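PDB 6MJP: FIG000988: Predicted permease from Vibrio cholerae, which probably forms, with LptB and LptG, the ABC transporter that moves lipopolysaccharide from the inner membrane toward the outer membrane. Local coordinates for residues D[311-316]-D[333-338]; D[64-69]-D[304-309]; D[172-177]-D[186-191]; D[265-270]-D[329-334]. One frame throughout, in Å; residues are numbered along the deposited sequence.

Contact 1. Residues D[311-316]-D[333-338]; sequences LALSAT and PINAAL
L313 and I334 bring their CA atoms to 6.2 Å where helix segments 311-316 and 333-338 run nearly antiparallel, at 162°, with axes 10.0 Å apart at closest approach. I334 has the largest share of the contact. Its CG1 and CD1 share T316 as a partner, CD1 adds A312, and CG2 faces the backbone of L313. CG1 lies beside the backbone N of its residue and anti to the carbonyl carbon (chi1 -53°). There it meets T316 tip to tip, 3.8 Å from OG1. The terminal CD1 sits 3.9 Å from the CB of A312 and just as near to CG2 of T316. The CG2 methyl of I334 is 4.1 Å from the N of L313. T316 thus offers both branches of its side chain to the isoleucine. Its OG1 also lies close to the carbonyl oxygens of A312 and L313, so the hydroxyl is turned back over its own helix.

L313 reaches across at an angle. Its CD1 lies 3.8 Å from ND2 of N335 and 4.2 Å from CB of I334. The amide of N335 is held by neighbours: ND2 bonds to L331 O, and OD1 bonds to the hydroxyl of Y309. No hydrogen bond joins the two segments, but the N335-Y309 bond ties the same two helices just outside segment 311-316. The LptC chain packs on A312 and A315. The last two predicted transmembrane helices of this LptF/LptG-family permease meet here as an antiparallel hairpin.

Contact 2. Residues D[64-69]-D[304-309]; sequences LPLSLY and LIYLTY
The carbonyl oxygen of I305, whose side chain packs on Y69, takes two donors. T308 OG1 gives the shorter bond, 2.8 Å to I305 O, from above the carbonyl plane. The backbone N of Y309 reaches the same oxygen from the same face.

Across the contact, Y306 does most of the work. Its CG is anti to the backbone N (chi1 -174°), and the ring lies against helix 64-69. L66 covers one face, with CD1 over the ring centre at 3.8 Å from the centroid, a CH-pi contact. The CB of P65 comes in at the edge, 3.6 Å from Y306 OH. Y69 and Y306 pass alongside, pointing opposite ways. The two rings meet obliquely, with centroids 5.7 Å apart and planes at 48°. The hydroxyl end of Y69 crosses I305 at about a right angle, with OH 3.7 Å from CG2. That hydroxyl is hydrogen-bonded to A302 O.

Helix 64-69 is kinked at P65, whose nitrogen has no N-H for the preceding turn. The segment axes stay 11.9 Å apart, at 159°, a spacing bridged mainly by Y306, with Y69, L66 and P65. The contact is near-antiparallel packing of two predicted transmembrane helices within the permease bundle.

Contact 3. Residues D[172-177]-D[186-191]; sequences VFVAQL and SVMFSH
The side chains of F189 and F173 cross at about a right angle, and their rings are used differently. Over one face of the F189 ring lies V172 O, 3.1 Å from CD1 and offset toward the rim. At the edge of the same ring sits CB of F173, 3.6 Å from CD1. The F173 ring in turn has F189 CD1 at its own edge, in plane. Its CE1 touches CG1 of V187 at 3.6 Å, obliquely. Strand alternation puts both phenylalanines on the face they share with A175 and V187.

The other face carries V174, Q176, M188 and S186. There CB of V174 packs on CG of M188 at 3.8 Å. The strands are antiparallel at 176°. V174 and M188 form a hydrogen-bonded pair: V174 N gives a nearly straight bond of 2.9 Å to M188 O, and M188 N answers to V174 O. Q176 and S186 form a second such pair, and S190 N reaches V172 O at 3.2 Å.

This hairpin belongs to the beta domain outside the membrane, the periplasmic beta-jellyroll known for LptF, and lies mid-sheet. Strand 158-160 flanks 173-176, and strand 210-214 flanks 186-190. L207 of strand 203-208 covers V174 and M188. On the phenylalanine face, F158 of the neighbouring LptG chain stacks on F173, and F177 of LptG meets F189.

Contact 4. Residues D[265-270]-D[329-334]; sequences ELQWRI and IGLWPI
Q267 and L331 supply the one hydrogen bond across this contact. The backbone N of L331 donates to Q267 OE1 at 3.0 Å, with an N-H...O angle of 155° and the donor tilted from the plane of the amide. The glutamine chain is extended to CD (chi2 -169°), which brings the amide to the loop. CA of G330 also comes close, 3.1 Å from OE1. G330 has positive phi (55°) and sits in the second position of a type II' turn from I329 to W332. That turn is closed by W332 N to I329 O, and helix 332-346 starts at its end.

Van der Waals packing centres on L331, whose CD1 comes down on the helix. CD1 is 3.9 Å from CB of Q267. It also rests on the helix backbone, 3.5 Å from the N of W268. The same methyl lies at the edge of the W268 indole, 4.1 Å from CD1 of that ring. W332 adds a looser contact, with CD1 3.9 Å from Q267 OE1.

One charge bears on the indole. K317 makes a cation-pi contact with W268, linking helix 260-286 to helix 299-321. In all, a glutamine side chain accepts a bond from an N-H of a type II' turn, where a loop enters the last predicted transmembrane helix of the permease.

From the N terminus, contact 2 opens first, at 64-69, and closes at 304-309 over the longest loop of the four. Contact 3 lies within that loop. It is a local hairpin about 51 Å away between centres, and it touches none of the others. Contact 4 opens at 265-270, still inside the loop of contact 2, and closes at 329-334, so these two cross. Contact 1 opens at 311-316, after contact 2 has closed but within the loop of contact 4. It ends at 333-338, on the same stretch as contact 4, sharing P333 and I334. Contacts 1, 2 and 4 tie helices 48-81, 260-286, 299-321 and 332-346 into one membrane bundle. Y309 joins contacts 1 and 2 directly.

Contact 1. Residues D[311-316]-D[333-338]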
loop_
_atom_site.group_PDB
_atom_site.type_symbol
_atom_site.label_atom_id
_atom_site.label_comp_id
_atom_site.label_asym_id
_atom_site.label_seq_id
_atom_site.Cartn_x
_atom_site.Cartn_y
_atom_site.Cartn_z
ATOM N N LEU D 311 -12.866 -11.070 6.599
ATOM C CA LEU D 311 -13.797 -10.044 7.045
ATOM C C LEU D 311 -15.223 -10.576 7.067
ATOM O O LEU D 311 -15.972 -10.322 8.020
ATOM C CB LEU D 311 -13.689 -8.808 6.158
ATOM C CG LEU D 311 -12.922 -7.658 6.811
ATOM C CD1 LEU D 311 -11.623 -8.179 7.379
ATOM C CD2 LEU D 311 -12.657 -6.551 5.812
ATOM N N ALA D 312 -15.615 -11.328 6.035
ATOM C CA ALA D 312 -16.941 -11.936 6.038
ATOM C C ALA D 312 -17.058 -12.980 7.136
ATOM O O ALA D 312 -18.093 -13.070 7.807
ATOM C CB ALA D 312 -17.245 -12.551 4.676
ATOM N N LEU D 313 -16.003 -13.774 7.341
ATOM C CA LEU D 313 -16.014 -14.756 8.420
ATOM C C LEU D 313 -16.199 -14.082 9.771
ATOM O O LEU D 313 -17.020 -14.515 10.588
ATOM C CB LEU D 313 -14.724 -15.566 8.409
ATOM C CG LEU D 313 -14.680 -16.842 9.249
ATOM C CD1 LEU D 313 -15.481 -17.941 8.594
ATOM C CD2 LEU D 313 -13.256 -17.294 9.417
ATOM N N SER D 314 -15.437 -13.015 10.026
ATOM C CA SER D 314 -15.553 -12.322 11.302
ATOM C C SER D 314 -16.928 -11.682 11.446
ATOM O O SER D 314 -17.513 -11.692 12.536
ATOM C CB SER D 314 -14.434 -11.284 11.431
ATOM O OG SER D 314 -14.380 -10.716 12.731
ATOM N N ALA D 315 -17.469 -11.147 10.346
ATOM C CA ALA D 315 -18.763 -10.474 10.405
ATOM C C ALA D 315 -19.876 -11.459 10.728
ATOM O O ALA D 315 -20.731 -11.188 11.580
ATOM C CB ALA D 315 -19.042 -9.751 9.088
ATOM N N THR D 316 -19.883 -12.612 10.055
ATOM C CA THR D 316 -20.850 -13.649 10.393
ATOM C C THR D 316 -20.651 -14.159 11.812
ATOM O O THR D 316 -21.627 -14.518 12.479
ATOM C CB THR D 316 -20.756 -14.808 9.403
ATOM O OG1 THR D 316 -19.398 -15.249 9.297
ATOM C CG2 THR D 316 -21.236 -14.369 8.044
ATOM N N PRO D 333 -21.581 -21.280 5.508
ATOM C CA PRO D 333 -21.690 -20.727 4.148
ATOM C C PRO D 333 -20.456 -19.958 3.690
ATOM O O PRO D 333 -20.115 -20.031 2.502
ATOM C CB PRO D 333 -22.931 -19.826 4.227
ATOM C CG PRO D 333 -23.063 -19.494 5.667
ATOM C CD PRO D 333 -22.621 -20.725 6.394
ATOM N N ILE D 334 -19.763 -19.237 4.578
ATOM C CA ILE D 334 -18.550 -18.539 4.151
ATOM C C ILE D 334 -17.496 -19.539 3.693
ATOM O O ILE D 334 -16.875 -19.369 2.639
ATOM C CB ILE D 334 -18.004 -17.635 5.269
ATOM C CG1 ILE D 334 -19.092 -16.695 5.787
ATOM C CG2 ILE D 334 -16.809 -16.844 4.742
ATOM C CD1 ILE D 334 -19.579 -15.720 4.750
ATOM N N ASN D 335 -17.265 -20.585 4.492
ATOM C CA ASN D 335 -16.318 -21.623 4.095
ATOM C C ASN D 335 -16.778 -22.331 2.830
ATOM O O ASN D 335 -15.960 -22.665 1.965
ATOM C CB ASN D 335 -16.132 -22.631 5.223
ATOM C CG ASN D 335 -15.571 -21.999 6.466
ATOM O OD1 ASN D 335 -14.383 -22.122 6.758
ATOM N ND2 ASN D 335 -16.419 -21.298 7.206
ATOM N N ALA D 336 -18.084 -22.572 2.704
ATOM C CA ALA D 336 -18.588 -23.200 1.489
ATOM C C ALA D 336 -18.284 -22.346 0.262
ATOM O O ALA D 336 -17.854 -22.872 -0.771
ATOM C CB ALA D 336 -20.091 -23.461 1.614
ATOM N N ALA D 337 -18.485 -21.027 0.360
ATOM C CA ALA D 337 -18.192 -20.152 -0.772
ATOM C C ALA D 337 -16.707 -20.171 -1.117
ATOM O O ALA D 337 -16.329 -20.106 -2.294
ATOM C CB ALA D 337 -18.655 -18.729 -0.476
ATOM N N LEU D 338 -15.848 -20.262 -0.104
ATOM C CA LEU D 338 -14.426 -20.415 -0.372
ATOM C C LEU D 338 -14.154 -21.718 -1.114
ATOM O O LEU D 338 -13.436 -21.739 -2.124
ATOM C CB LEU D 338 -13.645 -20.357 0.938
ATOM C CG LEU D 338 -12.126 -20.338 0.777
ATOM C CD1 LEU D 338 -11.698 -19.130 -0.038
ATOM C CD2 LEU D 338 -11.460 -20.339 2.136
#

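Contact 2. Residues D[64-69]-D[304-309]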
loop_
_atom_site.group_PDB
_atom_site.type_symbol
_atom_site.label_atom_id
_atom_site.label_comp_id
_atom_site.label_asym_id
_atom_site.label_seq_id
_atom_site.Cartn_x
_atom_site.Cartn_y
_atom_site.Cartn_z
ATOM N N LEU D 64 -0.583 -17.762 10.544
ATOM C CA LEU D 64 -0.324 -19.049 9.896
ATOM C C LEU D 64 -1.027 -19.211 8.553
ATOM O O LEU D 64 -0.360 -19.612 7.587
ATOM C CB LEU D 64 -0.693 -20.192 10.848
ATOM C CG LEU D 64 0.181 -20.302 12.094
ATOM C CD1 LEU D 64 -0.255 -21.479 12.951
ATOM C CD2 LEU D 64 1.659 -20.412 11.721
ATOM N N PRO D 65 -2.353 -18.926 8.408
ATOM C CA PRO D 65 -2.969 -19.011 7.076
ATOM C C PRO D 65 -2.252 -18.156 6.045
ATOM O O PRO D 65 -1.835 -18.651 4.996
ATOM C CB PRO D 65 -4.396 -18.496 7.306
ATOM C CG PRO D 65 -4.663 -18.709 8.731
ATOM C CD PRO D 65 -3.346 -18.557 9.436
ATOM N N LEU D 66 -2.119 -16.862 6.336
ATOM C CA LEU D 66 -1.462 -15.954 5.406
ATOM C C LEU D 66 -0.034 -16.386 5.130
ATOM O O LEU D 66 0.463 -16.225 4.008
ATOM C CB LEU D 66 -1.476 -14.535 5.964
ATOM C CG LEU D 66 -1.071 -13.457 4.971
ATOM C CD1 LEU D 66 -1.999 -13.474 3.769
ATOM C CD2 LEU D 66 -1.103 -12.112 5.650
ATOM N N SER D 67 0.634 -16.940 6.140
ATOM C CA SER D 67 2.018 -17.371 5.995
ATOM C C SER D 67 2.159 -18.390 4.871
ATOM O O SER D 67 2.904 -18.177 3.906
ATOM C CB SER D 67 2.504 -17.950 7.323
ATOM O OG SER D 67 3.845 -18.370 7.237
ATOM N N LEU D 68 1.430 -19.502 4.980
ATOM C CA LEU D 68 1.455 -20.535 3.950
ATOM C C LEU D 68 0.880 -20.030 2.628
ATOM O O LEU D 68 1.391 -20.371 1.554
ATOM C CB LEU D 68 0.685 -21.756 4.437
ATOM C CG LEU D 68 0.718 -22.950 3.491
ATOM C CD1 LEU D 68 2.153 -23.375 3.244
ATOM C CD2 LEU D 68 -0.085 -24.093 4.058
ATOM N N TYR D 69 -0.188 -19.231 2.693
ATOM C CA TYR D 69 -0.806 -18.635 1.508
ATOM C C TYR D 69 0.202 -17.865 0.661
ATOM O O TYR D 69 0.369 -18.140 -0.532
ATOM C CB TYR D 69 -1.938 -17.717 1.974
ATOM C CG TYR D 69 -2.870 -17.107 0.937
ATOM C CD1 TYR D 69 -3.848 -17.864 0.305
ATOM C CD2 TYR D 69 -2.828 -15.743 0.668
ATOM C CE1 TYR D 69 -4.729 -17.282 -0.611
ATOM C CE2 TYR D 69 -3.694 -15.157 -0.236
ATOM C CZ TYR D 69 -4.640 -15.922 -0.874
ATOM O OH TYR D 69 -5.484 -15.298 -1.767
ATOM N N LEU D 304 -6.589 -9.363 -1.619
ATOM C CA LEU D 304 -8.003 -9.002 -1.657
ATOM C C LEU D 304 -8.899 -10.191 -1.320
ATOM O O LEU D 304 -9.898 -10.043 -0.608
ATOM C CB LEU D 304 -8.336 -8.450 -3.033
ATOM C CG LEU D 304 -9.792 -8.188 -3.321
ATOM C CD1 LEU D 304 -10.271 -7.088 -2.389
ATOM C CD2 LEU D 304 -9.924 -7.797 -4.784
ATOM N N ILE D 305 -8.545 -11.375 -1.811
ATOM C CA ILE D 305 -9.328 -12.579 -1.558
ATOM C C ILE D 305 -9.254 -12.966 -0.090
ATOM O O ILE D 305 -10.253 -13.379 0.517
ATOM C CB ILE D 305 -8.815 -13.719 -2.454
ATOM C CG1 ILE D 305 -9.279 -13.515 -3.897
ATOM C CG2 ILE D 305 -9.178 -15.093 -1.881
ATOM C CD1 ILE D 305 -8.646 -14.473 -4.849
ATOM N N TYR D 306 -8.049 -12.885 0.485
ATOM C CA TYR D 306 -7.843 -13.205 1.895
ATOM C C TYR D 306 -8.591 -12.233 2.793
ATOM O O TYR D 306 -9.166 -12.627 3.814
ATOM C CB TYR D 306 -6.351 -13.166 2.208
ATOM C CG TYR D 306 -5.940 -13.617 3.603
ATOM C CD1 TYR D 306 -6.022 -12.758 4.699
ATOM C CD2 TYR D 306 -5.423 -14.892 3.816
ATOM C CE1 TYR D 306 -5.631 -13.172 5.968
ATOM C CE2 TYR D 306 -5.031 -15.313 5.077
ATOM C CZ TYR D 306 -5.135 -14.448 6.150
ATOM O OH TYR D 306 -4.744 -14.865 7.407
ATOM N N LEU D 307 -8.559 -10.947 2.448
ATOM C CA LEU D 307 -9.254 -9.966 3.263
ATOM C C LEU D 307 -10.754 -10.213 3.226
ATOM O O LEU D 307 -11.408 -10.253 4.273
ATOM C CB LEU D 307 -8.909 -8.550 2.801
ATOM C CG LEU D 307 -7.784 -7.821 3.553
ATOM C CD1 LEU D 307 -6.523 -8.684 3.654
ATOM C CD2 LEU D 307 -7.472 -6.463 2.906
ATOM N N THR D 308 -11.316 -10.418 2.026
ATOM C CA THR D 308 -12.764 -10.622 1.920
ATOM C C THR D 308 -13.204 -11.840 2.715
ATOM O O THR D 308 -14.253 -11.828 3.373
ATOM C CB THR D 308 -13.205 -10.787 0.467
ATOM O OG1 THR D 308 -12.539 -11.921 -0.098
ATOM C CG2 THR D 308 -12.876 -9.572 -0.330
ATOM N N TYR D 309 -12.426 -12.915 2.646
ATOM C CA TYR D 309 -12.809 -14.119 3.366
ATOM C C TYR D 309 -12.838 -13.880 4.867
ATOM O O TYR D 309 -13.826 -14.201 5.535
ATOM C CB TYR D 309 -11.857 -15.255 3.034
ATOM C CG TYR D 309 -12.128 -16.481 3.860
ATOM C CD1 TYR D 309 -13.236 -17.282 3.610
ATOM C CD2 TYR D 309 -11.279 -16.841 4.893
ATOM C CE1 TYR D 309 -13.485 -18.410 4.364
ATOM C CE2 TYR D 309 -11.513 -17.964 5.651
ATOM C CZ TYR D 309 -12.619 -18.748 5.385
ATOM O OH TYR D 309 -12.845 -19.875 6.144
#

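Contact 3. Residues D[172-177]-D[186-191]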
loop_
_atom_site.group_PDB
_atom_site.type_symbol
_atom_site.label_atom_id
_atom_site.label_comp_id
_atom_site.label_asym_id
_atom_site.label_seq_id
_atom_site.Cartn_x
_atom_site.Cartn_y
_atom_site.Cartn_z
ATOM N N VAL D 172 -11.748 22.026 34.375
ATOM C CA VAL D 172 -12.964 21.547 33.721
ATOM C C VAL D 172 -14.012 22.650 33.647
ATOM O O VAL D 172 -14.124 23.502 34.535
ATOM C CB VAL D 172 -13.518 20.320 34.470
ATOM C CG1 VAL D 172 -14.687 19.716 33.720
ATOM C CG2 VAL D 172 -12.426 19.298 34.686
ATOM N N PHE D 173 -14.800 22.614 32.572
ATOM C CA PHE D 173 -15.964 23.472 32.378
ATOM C C PHE D 173 -17.123 22.603 31.913
ATOM O O PHE D 173 -17.026 21.953 30.869
ATOM C CB PHE D 173 -15.676 24.567 31.346
ATOM C CG PHE D 173 -16.915 25.234 30.800
ATOM C CD1 PHE D 173 -17.481 26.317 31.455
ATOM C CD2 PHE D 173 -17.517 24.783 29.634
ATOM C CE1 PHE D 173 -18.621 26.932 30.964
ATOM C CE2 PHE D 173 -18.660 25.392 29.140
ATOM C CZ PHE D 173 -19.210 26.468 29.802
ATOM N N VAL D 174 -18.224 22.610 32.662
ATOM C CA VAL D 174 -19.397 21.807 32.335
ATOM C C VAL D 174 -20.588 22.733 32.119
ATOM O O VAL D 174 -20.912 23.553 32.991
ATOM C CB VAL D 174 -19.703 20.773 33.433
ATOM C CG1 VAL D 174 -20.872 19.899 33.018
ATOM C CG2 VAL D 174 -18.490 19.925 33.703
ATOM N N ALA D 175 -21.244 22.594 30.968
ATOM C CA ALA D 175 -22.376 23.427 30.590
ATOM C C ALA D 175 -23.604 22.558 30.390
ATOM O O ALA D 175 -23.540 21.541 29.695
ATOM C CB ALA D 175 -22.088 24.215 29.310
ATOM N N GLN D 176 -24.723 22.958 30.986
ATOM C CA GLN D 176 -25.985 22.236 30.827
ATOM C C GLN D 176 -27.077 23.279 30.617
ATOM O O GLN D 176 -27.581 23.867 31.577
ATOM C CB GLN D 176 -26.276 21.349 32.031
ATOM C CG GLN D 176 -27.650 20.705 32.013
ATOM C CD GLN D 176 -27.956 19.948 33.290
ATOM O OE1 GLN D 176 -27.054 19.425 33.946
ATOM N NE2 GLN D 176 -29.235 19.890 33.653
ATOM N N LEU D 177 -27.430 23.510 29.358
ATOM C CA LEU D 177 -28.386 24.541 28.993
ATOM C C LEU D 177 -29.810 24.019 28.901
ATOM O O LEU D 177 -30.724 24.795 28.602
ATOM C CB LEU D 177 -27.981 25.180 27.662
ATOM C CG LEU D 177 -26.709 26.033 27.678
ATOM C CD1 LEU D 177 -26.312 26.376 26.252
ATOM C CD2 LEU D 177 -26.873 27.302 28.525
ATOM N N SER D 186 -27.653 24.697 34.403
ATOM C CA SER D 186 -26.548 25.084 35.255
ATOM C C SER D 186 -25.281 25.153 34.422
ATOM O O SER D 186 -25.229 24.667 33.290
ATOM C CB SER D 186 -26.382 24.104 36.418
ATOM O OG SER D 186 -26.222 22.783 35.923
ATOM N N VAL D 187 -24.267 25.793 35.000
ATOM C CA VAL D 187 -22.924 25.877 34.442
ATOM C C VAL D 187 -21.974 25.838 35.630
ATOM O O VAL D 187 -22.080 26.677 36.534
ATOM C CB VAL D 187 -22.700 27.159 33.613
ATOM C CG1 VAL D 187 -21.217 27.394 33.386
ATOM C CG2 VAL D 187 -23.422 27.094 32.281
ATOM N N MET D 188 -21.067 24.861 35.653
ATOM C CA MET D 188 -20.105 24.739 36.740
ATOM C C MET D 188 -18.693 24.698 36.182
ATOM O O MET D 188 -18.465 24.189 35.083
ATOM C CB MET D 188 -20.365 23.494 37.596
ATOM C CG MET D 188 -20.260 22.172 36.881
ATOM S SD MET D 188 -21.218 20.960 37.796
ATOM C CE MET D 188 -22.827 21.179 37.032
ATOM N N PHE D 189 -17.755 25.240 36.959
ATOM C CA PHE D 189 -16.351 25.341 36.591
ATOM C C PHE D 189 -15.501 24.982 37.797
ATOM O O PHE D 189 -15.671 25.562 38.873
ATOM C CB PHE D 189 -15.999 26.750 36.117
ATOM C CG PHE D 189 -14.651 26.846 35.468
ATOM C CD1 PHE D 189 -14.511 26.590 34.118
ATOM C CD2 PHE D 189 -13.522 27.182 36.202
ATOM C CE1 PHE D 189 -13.280 26.667 33.508
ATOM C CE2 PHE D 189 -12.283 27.259 35.591
ATOM C CZ PHE D 189 -12.168 27.002 34.239
ATOM N N SER D 190 -14.576 24.044 37.616
ATOM C CA SER D 190 -13.732 23.613 38.723
ATOM C C SER D 190 -12.257 23.658 38.337
ATOM O O SER D 190 -11.894 24.209 37.292
ATOM C CB SER D 190 -14.129 22.209 39.173
ATOM O OG SER D 190 -13.802 21.253 38.187
ATOM N N HIS D 191 -11.392 23.105 39.177
ATOM C CA HIS D 191 -9.971 23.095 38.875
ATOM C C HIS D 191 -9.493 21.732 38.386
ATOM O O HIS D 191 -8.628 21.663 37.511
ATOM C CB HIS D 191 -9.164 23.541 40.106
ATOM C CG HIS D 191 -9.072 25.032 40.278
ATOM N ND1 HIS D 191 -9.840 25.730 41.187
ATOM C CD2 HIS D 191 -8.288 25.952 39.666
ATOM C CE1 HIS D 191 -9.538 27.016 41.122
ATOM N NE2 HIS D 191 -8.599 27.176 40.207
#

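Contact 4. Residues D[265-270]-D[329-334]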
loop_
_atom_site.group_PDB
_atom_site.type_symbol
_atom_site.label_atom_id
_atom_site.label_comp_id
_atom_site.label_asym_id
_atom_site.label_seq_id
_atom_site.Cartn_x
_atom_site.Cartn_y
_atom_site.Cartn_z
ATOM N N GLU D 265 -17.835 -18.804 18.772
ATOM C CA GLU D 265 -16.402 -18.879 19.020
ATOM C C GLU D 265 -15.853 -20.232 18.601
ATOM O O GLU D 265 -14.797 -20.309 17.961
ATOM C CB GLU D 265 -16.111 -18.605 20.493
ATOM C CG GLU D 265 -14.675 -18.903 20.912
ATOM C CD GLU D 265 -13.644 -18.010 20.232
ATOM O OE1 GLU D 265 -12.522 -18.496 19.970
ATOM O OE2 GLU D 265 -13.943 -16.824 19.967
ATOM N N LEU D 266 -16.570 -21.309 18.936
ATOM C CA LEU D 266 -16.126 -22.644 18.549
ATOM C C LEU D 266 -16.069 -22.786 17.035
ATOM O O LEU D 266 -15.136 -23.393 16.494
ATOM C CB LEU D 266 -17.056 -23.699 19.148
ATOM C CG LEU D 266 -16.765 -25.147 18.755
ATOM C CD1 LEU D 266 -15.391 -25.563 19.248
ATOM C CD2 LEU D 266 -17.834 -26.070 19.304
ATOM N N GLN D 267 -17.060 -22.229 16.336
ATOM C CA GLN D 267 -17.061 -22.291 14.881
ATOM C C GLN D 267 -15.954 -21.449 14.273
ATOM O O GLN D 267 -15.450 -21.791 13.202
ATOM C CB GLN D 267 -18.406 -21.844 14.331
ATOM C CG GLN D 267 -19.523 -22.765 14.694
ATOM C CD GLN D 267 -20.773 -22.458 13.926
ATOM O OE1 GLN D 267 -20.723 -22.172 12.730
ATOM N NE2 GLN D 267 -21.911 -22.513 14.607
ATOM N N TRP D 268 -15.582 -20.339 14.909
ATOM C CA TRP D 268 -14.450 -19.576 14.402
ATOM C C TRP D 268 -13.168 -20.370 14.560
ATOM O O TRP D 268 -12.355 -20.444 13.633
ATOM C CB TRP D 268 -14.347 -18.225 15.112
ATOM C CG TRP D 268 -13.551 -17.180 14.343
ATOM C CD1 TRP D 268 -13.845 -16.665 13.109
ATOM C CD2 TRP D 268 -12.350 -16.520 14.773
ATOM N NE1 TRP D 268 -12.895 -15.735 12.741
ATOM C CE2 TRP D 268 -11.968 -15.628 13.744
ATOM C CE3 TRP D 268 -11.559 -16.599 15.922
ATOM C CZ2 TRP D 268 -10.834 -14.827 13.833
ATOM C CZ3 TRP D 268 -10.432 -15.801 16.007
ATOM C CH2 TRP D 268 -10.079 -14.926 14.970
ATOM N N ARG D 269 -12.978 -20.984 15.732
ATOM C CA ARG D 269 -11.785 -21.791 15.960
ATOM C C ARG D 269 -11.680 -22.917 14.943
ATOM O O ARG D 269 -10.598 -23.176 14.403
ATOM C CB ARG D 269 -11.793 -22.354 17.375
ATOM C CG ARG D 269 -11.623 -21.309 18.447
ATOM C CD ARG D 269 -11.700 -21.909 19.839
ATOM N NE ARG D 269 -11.559 -20.889 20.879
ATOM C CZ ARG D 269 -11.588 -21.135 22.185
ATOM N NH1 ARG D 269 -11.756 -22.373 22.631
ATOM N NH2 ARG D 269 -11.450 -20.140 23.049
ATOM N N ILE D 270 -12.796 -23.593 14.662
ATOM C CA ILE D 270 -12.754 -24.675 13.688
ATOM C C ILE D 270 -12.643 -24.127 12.271
ATOM O O ILE D 270 -12.039 -24.767 11.406
ATOM C CB ILE D 270 -13.975 -25.605 13.842
ATOM C CG1 ILE D 270 -13.779 -26.890 13.042
ATOM C CG2 ILE D 270 -15.244 -24.943 13.368
ATOM C CD1 ILE D 270 -15.003 -27.783 13.029
ATOM N N ILE D 329 -26.375 -22.664 11.406
ATOM C CA ILE D 329 -25.737 -22.542 10.098
ATOM C C ILE D 329 -24.365 -21.886 10.218
ATOM O O ILE D 329 -23.422 -22.285 9.533
ATOM C CB ILE D 329 -26.657 -21.783 9.119
ATOM C CG1 ILE D 329 -26.878 -20.339 9.573
ATOM C CG2 ILE D 329 -27.998 -22.499 8.997
ATOM C CD1 ILE D 329 -27.662 -19.509 8.583
ATOM N N GLY D 330 -24.235 -20.893 11.095
ATOM C CA GLY D 330 -22.935 -20.384 11.492
ATOM C C GLY D 330 -22.071 -19.933 10.335
ATOM O O GLY D 330 -22.541 -19.299 9.385
ATOM N N LEU D 331 -20.785 -20.270 10.415
ATOM C CA LEU D 331 -19.791 -19.867 9.432
ATOM C C LEU D 331 -19.670 -20.853 8.276
ATOM O O LEU D 331 -18.795 -20.681 7.422
ATOM C CB LEU D 331 -18.433 -19.696 10.110
ATOM C CG LEU D 331 -18.440 -18.998 11.471
ATOM C CD1 LEU D 331 -17.043 -19.027 12.052
ATOM C CD2 LEU D 331 -18.968 -17.565 11.382
ATOM N N TRP D 332 -20.515 -21.882 8.242
ATOM C CA TRP D 332 -20.489 -22.837 7.140
ATOM C C TRP D 332 -20.631 -22.192 5.765
ATOM O O TRP D 332 -19.836 -22.542 4.875
ATOM C CB TRP D 332 -21.580 -23.897 7.346
ATOM C CG TRP D 332 -21.322 -24.853 8.477
ATOM C CD1 TRP D 332 -21.515 -24.623 9.809
ATOM C CD2 TRP D 332 -20.844 -26.202 8.370
ATOM N NE1 TRP D 332 -21.178 -25.740 10.538
ATOM C CE2 TRP D 332 -20.763 -26.723 9.678
ATOM C CE3 TRP D 332 -20.472 -27.019 7.292
ATOM C CZ2 TRP D 332 -20.326 -28.023 9.940
ATOM C CZ3 TRP D 332 -20.037 -28.309 7.555
ATOM C CH2 TRP D 332 -19.967 -28.797 8.867
ATOM N N PRO D 333 -21.581 -21.280 5.508
ATOM C CA PRO D 333 -21.690 -20.727 4.148
ATOM C C PRO D 333 -20.456 -19.958 3.690
ATOM O O PRO D 333 -20.115 -20.031 2.502
ATOM C CB PRO D 333 -22.931 -19.826 4.227
ATOM C CG PRO D 333 -23.063 -19.494 5.667
ATOM C CD PRO D 333 -22.621 -20.725 6.394
ATOM N N ILE D 334 -19.763 -19.237 4.578
ATOM C CA ILE D 334 -18.550 -18.539 4.151
ATOM C C ILE D 334 -17.496 -19.539 3.693
ATOM O O ILE D 334 -16.875 -19.369 2.639
ATOM C CB ILE D 334 -18.004 -17.635 5.269
ATOM C CG1 ILE D 334 -19.092 -16.695 5.787
ATOM C CG2 ILE D 334 -16.809 -16.844 4.742
ATOM C CD1 ILE D 334 -19.579 -15.720 4.750
#